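Local coordinates for coat protein (Sulfolobus turreted icosahedral virus, PDB 2BBD) that serves as the major capsid protein of an archaeal virus, probably building its icosahedral shell, with a structure pointing to common ancestry with bacterial and eukaryotic viruses, at residues L82-N94 / Y261-I273. Numbering follows the deposited sequence.
Sequences LGILMYYTTKGQN and YQVAPYSGASAII
Tyr88 and Tyr87, neighbours near the end of helix 79-89, reach with their hydroxyls toward the loop after helix 250-261 and the start of strand 270-284. Tyr88 OH joins the two: it accepts a nearly straight bond from Tyr266 N of the loop (3.1 Å, 165° at the hydrogen) and is hydrogen-bonded to Ser270 OG of the strand, in the ring plane at 2.9 Å, where either hydroxyl may donate. Tyrosine suits this buried place because its ring packs against apolar groups while its hydroxyl meets polar ones. Tyr87 OH donates to Ala264 O at 2.7 Å, coming from above the carbonyl plane. A water bridges Tyr88 O and Tyr261 O, tying together the ends of the two helices.

Around these bonds the rings interlock. Tyr266 turns its edge to the face of Tyr87 in a T-shaped pair, planes at 78°, and Ile84, branched and apolar, lays CG1 over the Tyr266 face as a CH-pi contact, 3.7 Å from the centroid. With CG beside its backbone N (chi1 -78°), the Tyr88 ring runs toward the loop; Ile272 CD1 packs against Tyr88 CB at 3.5 Å, and the Tyr88 ring turns its edge to the face of Tyr261 in an offset edge-to-face pair. Tyr261 OH bonds to Asp274.

Farther out, Val263 CG2 meets Lys91 O, and Lys91 CG rests on Tyr261 O at 3.2 Å, its extended chain running alongside Gln262. Positive phi at Lys91 marks the Schellman motif closing helix 79-89; Gly92 follows, also at positive phi, which favours glycine. The helix end thus packs across the interface between the two jelly-rolls of a double jelly-roll capsid protein.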
loop_
_atom_site.group_PDB
_atom_site.type_symbol
_atom_site.label_atom_id
_atom_site.label_comp_id
_atom_site.label_asym_id
_atom_site.label_seq_id
_atom_site.Cartn_x
_atom_site.Cartn_y
_atom_site.Cartn_z
ATOM N N LEU A 82 -3.749 -0.411 0.339
ATOM C CA LEU A 82 -3.109 0.888 0.491
ATOM C C LEU A 82 -3.891 1.730 1.500
ATOM O O LEU A 82 -3.299 2.523 2.248
ATOM C CB LEU A 82 -3.035 1.614 -0.860
ATOM C CG LEU A 82 -2.265 2.944 -0.888
ATOM C CD1 LEU A 82 -0.830 2.724 -0.384
ATOM C CD2 LEU A 82 -2.252 3.505 -2.319
ATOM N N GLY A 83 -5.215 1.545 1.506
ATOM C CA GLY A 83 -6.088 2.272 2.418
ATOM C C GLY A 83 -5.830 1.866 3.863
ATOM O O GLY A 83 -5.787 2.702 4.766
ATOM N N ILE A 84 -5.654 0.572 4.088
ATOM C CA ILE A 84 -5.373 0.100 5.434
ATOM C C ILE A 84 -3.988 0.622 5.844
ATOM O O ILE A 84 -3.774 0.990 6.999
ATOM C CB ILE A 84 -5.455 -1.450 5.500
ATOM C CG1 ILE A 84 -6.910 -1.884 5.299
ATOM C CG2 ILE A 84 -4.949 -1.963 6.851
ATOM C CD1 ILE A 84 -7.097 -3.364 5.030
ATOM N N LEU A 85 -3.059 0.688 4.894
ATOM C CA LEU A 85 -1.732 1.207 5.203
ATOM C C LEU A 85 -1.873 2.679 5.606
ATOM O O LEU A 85 -1.201 3.149 6.524
ATOM C CB LEU A 85 -0.793 1.082 3.994
ATOM C CG LEU A 85 0.661 1.515 4.242
ATOM C CD1 LEU A 85 1.299 0.596 5.278
ATOM C CD2 LEU A 85 1.458 1.471 2.939
HETATM N N MSE A 86 -2.759 3.407 4.929
HETATM C CA MSE A 86 -2.970 4.814 5.259
HETATM C C MSE A 86 -3.524 4.945 6.681
HETATM O O MSE A 86 -3.121 5.815 7.449
HETATM C CB MSE A 86 -3.952 5.458 4.272
HETATM C CG MSE A 86 -3.456 5.533 2.842
HETATM SE SE MSE A 86 -1.770 6.494 2.709
HETATM C CE MSE A 86 -0.624 4.989 2.286
ATOM N N TYR A 87 -4.466 4.077 7.015
ATOM C CA TYR A 87 -5.081 4.081 8.334
ATOM C C TYR A 87 -4.002 4.019 9.415
ATOM O O TYR A 87 -3.989 4.823 10.338
ATOM C CB TYR A 87 -6.022 2.877 8.461
ATOM C CG TYR A 87 -6.525 2.607 9.859
ATOM C CD1 TYR A 87 -7.682 3.221 10.344
ATOM C CD2 TYR A 87 -5.854 1.710 10.692
ATOM C CE1 TYR A 87 -8.162 2.936 11.630
ATOM C CE2 TYR A 87 -6.316 1.426 11.974
ATOM C CZ TYR A 87 -7.465 2.032 12.435
ATOM O OH TYR A 87 -7.914 1.715 13.688
ATOM N N TYR A 88 -3.098 3.056 9.292
ATOM C CA TYR A 88 -2.034 2.891 10.275
ATOM C C TYR A 88 -1.013 4.031 10.311
ATOM O O TYR A 88 -0.661 4.527 11.386
ATOM C CB TYR A 88 -1.307 1.563 10.033
ATOM C CG TYR A 88 -2.056 0.356 10.559
ATOM C CD1 TYR A 88 -2.139 0.113 11.925
ATOM C CD2 TYR A 88 -2.684 -0.537 9.692
ATOM C CE1 TYR A 88 -2.828 -0.992 12.426
ATOM C CE2 TYR A 88 -3.381 -1.652 10.181
ATOM C CZ TYR A 88 -3.447 -1.872 11.555
ATOM O OH TYR A 88 -4.117 -2.965 12.066
ATOM N N THR A 89 -0.551 4.447 9.133
ATOM C CA THR A 89 0.453 5.495 9.041
ATOM C C THR A 89 -0.060 6.898 9.359
ATOM O O THR A 89 0.730 7.834 9.457
ATOM C CB THR A 89 1.122 5.482 7.645
ATOM O OG1 THR A 89 0.136 5.694 6.630
ATOM C CG2 THR A 89 1.794 4.141 7.403
ATOM N N THR A 90 -1.373 7.047 9.518
ATOM C CA THR A 90 -1.950 8.351 9.842
ATOM C C THR A 90 -2.559 8.324 11.246
ATOM O O THR A 90 -3.257 9.256 11.646
ATOM C CB THR A 90 -3.071 8.754 8.850
ATOM O OG1 THR A 90 -4.105 7.768 8.890
ATOM C CG2 THR A 90 -2.524 8.869 7.432
ATOM N N LYS A 91 -2.292 7.247 11.984
ATOM C CA LYS A 91 -2.818 7.075 13.334
ATOM C C LYS A 91 -4.332 7.030 13.282
ATOM O O LYS A 91 -5.009 7.556 14.163
ATOM C CB LYS A 91 -2.368 8.220 14.240
ATOM C CG LYS A 91 -0.880 8.482 14.163
ATOM C CD LYS A 91 -0.454 9.607 15.080
ATOM C CE LYS A 91 0.983 9.996 14.786
ATOM N NZ LYS A 91 1.447 11.052 15.711
ATOM N N GLY A 92 -4.851 6.399 12.232
ATOM C CA GLY A 92 -6.286 6.272 12.048
ATOM C C GLY A 92 -7.004 7.535 11.604
ATOM O O GLY A 92 -8.223 7.517 11.484
ATOM N N GLN A 93 -6.259 8.613 11.348
ATOM C CA GLN A 93 -6.843 9.899 10.947
ATOM C C GLN A 93 -7.098 10.088 9.445
ATOM O O GLN A 93 -7.737 11.062 9.040
ATOM C CB GLN A 93 -5.953 11.051 11.458
ATOM C CG GLN A 93 -5.895 11.155 12.993
ATOM C CD GLN A 93 -4.706 11.970 13.515
ATOM O OE1 GLN A 93 -4.408 11.955 14.719
ATOM N NE2 GLN A 93 -4.028 12.677 12.621
ATOM N N ASN A 94 -6.615 9.168 8.616
ATOM C CA ASN A 94 -6.798 9.308 7.174
ATOM C C ASN A 94 -8.249 9.526 6.758
ATOM O O ASN A 94 -9.148 8.794 7.182
ATOM C CB ASN A 94 -6.254 8.087 6.442
ATOM C CG ASN A 94 -6.286 8.260 4.940
ATOM O OD1 ASN A 94 -6.953 7.504 4.228
ATOM N ND2 ASN A 94 -5.573 9.265 4.446
ATOM N N TYR A 261 2.128 2.954 15.807
ATOM C CA TYR A 261 1.267 3.864 15.048
ATOM C C TYR A 261 0.273 4.663 15.861
ATOM O O TYR A 261 -0.468 5.482 15.313
ATOM C CB TYR A 261 0.532 3.069 13.976
ATOM C CG TYR A 261 1.490 2.381 13.053
ATOM C CD1 TYR A 261 2.208 3.108 12.109
ATOM C CD2 TYR A 261 1.745 1.017 13.171
ATOM C CE1 TYR A 261 3.160 2.505 11.303
ATOM C CE2 TYR A 261 2.701 0.396 12.370
ATOM C CZ TYR A 261 3.407 1.153 11.438
ATOM O OH TYR A 261 4.368 0.564 10.655
ATOM N N GLN A 262 0.246 4.406 17.164
ATOM C CA GLN A 262 -0.635 5.110 18.078
ATOM C C GLN A 262 -2.087 5.074 17.637
ATOM O O GLN A 262 -2.776 6.094 17.603
ATOM C CB GLN A 262 -0.135 6.544 18.231
ATOM C CG GLN A 262 1.354 6.570 18.561
ATOM C CD GLN A 262 2.013 7.911 18.291
ATOM O OE1 GLN A 262 3.234 7.990 18.134
ATOM N NE2 GLN A 262 1.213 8.973 18.239
ATOM N N VAL A 263 -2.552 3.877 17.310
ATOM C CA VAL A 263 -3.924 3.686 16.882
ATOM C C VAL A 263 -4.278 2.210 17.036
ATOM O O VAL A 263 -3.415 1.338 16.918
ATOM C CB VAL A 263 -4.116 4.137 15.398
ATOM C CG1 VAL A 263 -3.364 3.211 14.470
ATOM C CG2 VAL A 263 -5.589 4.174 15.047
ATOM N N ALA A 264 -5.547 1.940 17.325
ATOM C CA ALA A 264 -6.023 0.577 17.483
ATOM C C ALA A 264 -6.000 -0.095 16.108
ATOM O O ALA A 264 -5.902 0.585 15.083
ATOM C CB ALA A 264 -7.440 0.583 18.049
ATOM N N PRO A 265 -6.096 -1.435 16.067
ATOM C CA PRO A 265 -6.084 -2.206 14.814
ATOM C C PRO A 265 -7.219 -1.834 13.863
ATOM O O PRO A 265 -8.328 -1.535 14.300
ATOM C CB PRO A 265 -6.222 -3.658 15.289
ATOM C CG PRO A 265 -5.710 -3.623 16.701
ATOM C CD PRO A 265 -6.271 -2.328 17.225
ATOM N N TYR A 266 -6.938 -1.867 12.564
ATOM C CA TYR A 266 -7.951 -1.570 11.554
ATOM C C TYR A 266 -9.093 -2.576 11.741
ATOM O O TYR A 266 -10.269 -2.252 11.573
ATOM C CB TYR A 266 -7.342 -1.698 10.158
ATOM C CG TYR A 266 -8.330 -1.452 9.062
ATOM C CD1 TYR A 266 -8.743 -0.156 8.740
ATOM C CD2 TYR A 266 -8.882 -2.521 8.355
ATOM C CE1 TYR A 266 -9.683 0.062 7.736
ATOM C CE2 TYR A 266 -9.817 -2.309 7.355
ATOM C CZ TYR A 266 -10.211 -1.018 7.049
ATOM O OH TYR A 266 -11.131 -0.830 6.047
ATOM N N SER A 267 -8.729 -3.809 12.077
ATOM C CA SER A 267 -9.694 -4.861 12.370
ATOM C C SER A 267 -8.921 -5.957 13.084
ATOM O O SER A 267 -7.704 -5.857 13.249
ATOM C CB SER A 267 -10.353 -5.426 11.108
ATOM O OG SER A 267 -9.464 -6.264 10.390
ATOM N N GLY A 268 -9.617 -7.000 13.511
ATOM C CA GLY A 268 -8.929 -8.080 14.183
ATOM C C GLY A 268 -8.128 -8.930 13.215
ATOM O O GLY A 268 -7.418 -9.832 13.639
ATOM N N ALA A 269 -8.213 -8.649 11.917
ATOM C CA ALA A 269 -7.487 -9.469 10.946
ATOM C C ALA A 269 -6.391 -8.758 10.174
ATOM O O ALA A 269 -5.949 -9.247 9.130
ATOM C CB ALA A 269 -8.477 -10.112 9.968
ATOM N N SER A 270 -5.939 -7.619 10.690
ATOM C CA SER A 270 -4.895 -6.849 10.022
ATOM C C SER A 270 -3.752 -6.511 10.971
ATOM O O SER A 270 -3.985 -6.187 12.134
ATOM C CB SER A 270 -5.475 -5.541 9.477
ATOM O OG SER A 270 -5.871 -4.685 10.541
ATOM N N ALA A 271 -2.525 -6.576 10.462
ATOM C CA ALA A 271 -1.348 -6.241 11.259
ATOM C C ALA A 271 -0.153 -5.861 10.383
ATOM O O ALA A 271 -0.044 -6.277 9.227
ATOM C CB ALA A 271 -0.979 -7.413 12.187
ATOM N N ILE A 272 0.738 -5.050 10.940
ATOM C CA ILE A 272 1.932 -4.629 10.227
ATOM C C ILE A 272 3.202 -5.138 10.900
ATOM O O ILE A 272 3.342 -5.078 12.124
ATOM C CB ILE A 272 2.022 -3.104 10.139
ATOM C CG1 ILE A 272 0.908 -2.567 9.223
ATOM C CG2 ILE A 272 3.402 -2.706 9.638
ATOM C CD1 ILE A 272 0.801 -1.054 9.187
ATOM N N ILE A 273 4.119 -5.645 10.087
ATOM C CA ILE A 273 5.399 -6.135 10.575
ATOM C C ILE A 273 6.493 -5.166 10.171
ATOM O O ILE A 273 6.867 -5.109 8.998
ATOM C CB ILE A 273 5.791 -7.509 9.969
ATOM C CG1 ILE A 273 4.831 -8.598 10.434
ATOM C CG2 ILE A 273 7.228 -7.845 10.342
ATOM C CD1 ILE A 273 3.533 -8.618 9.667
HETATM O O HOH W 1 0.686 6.344 12.736
#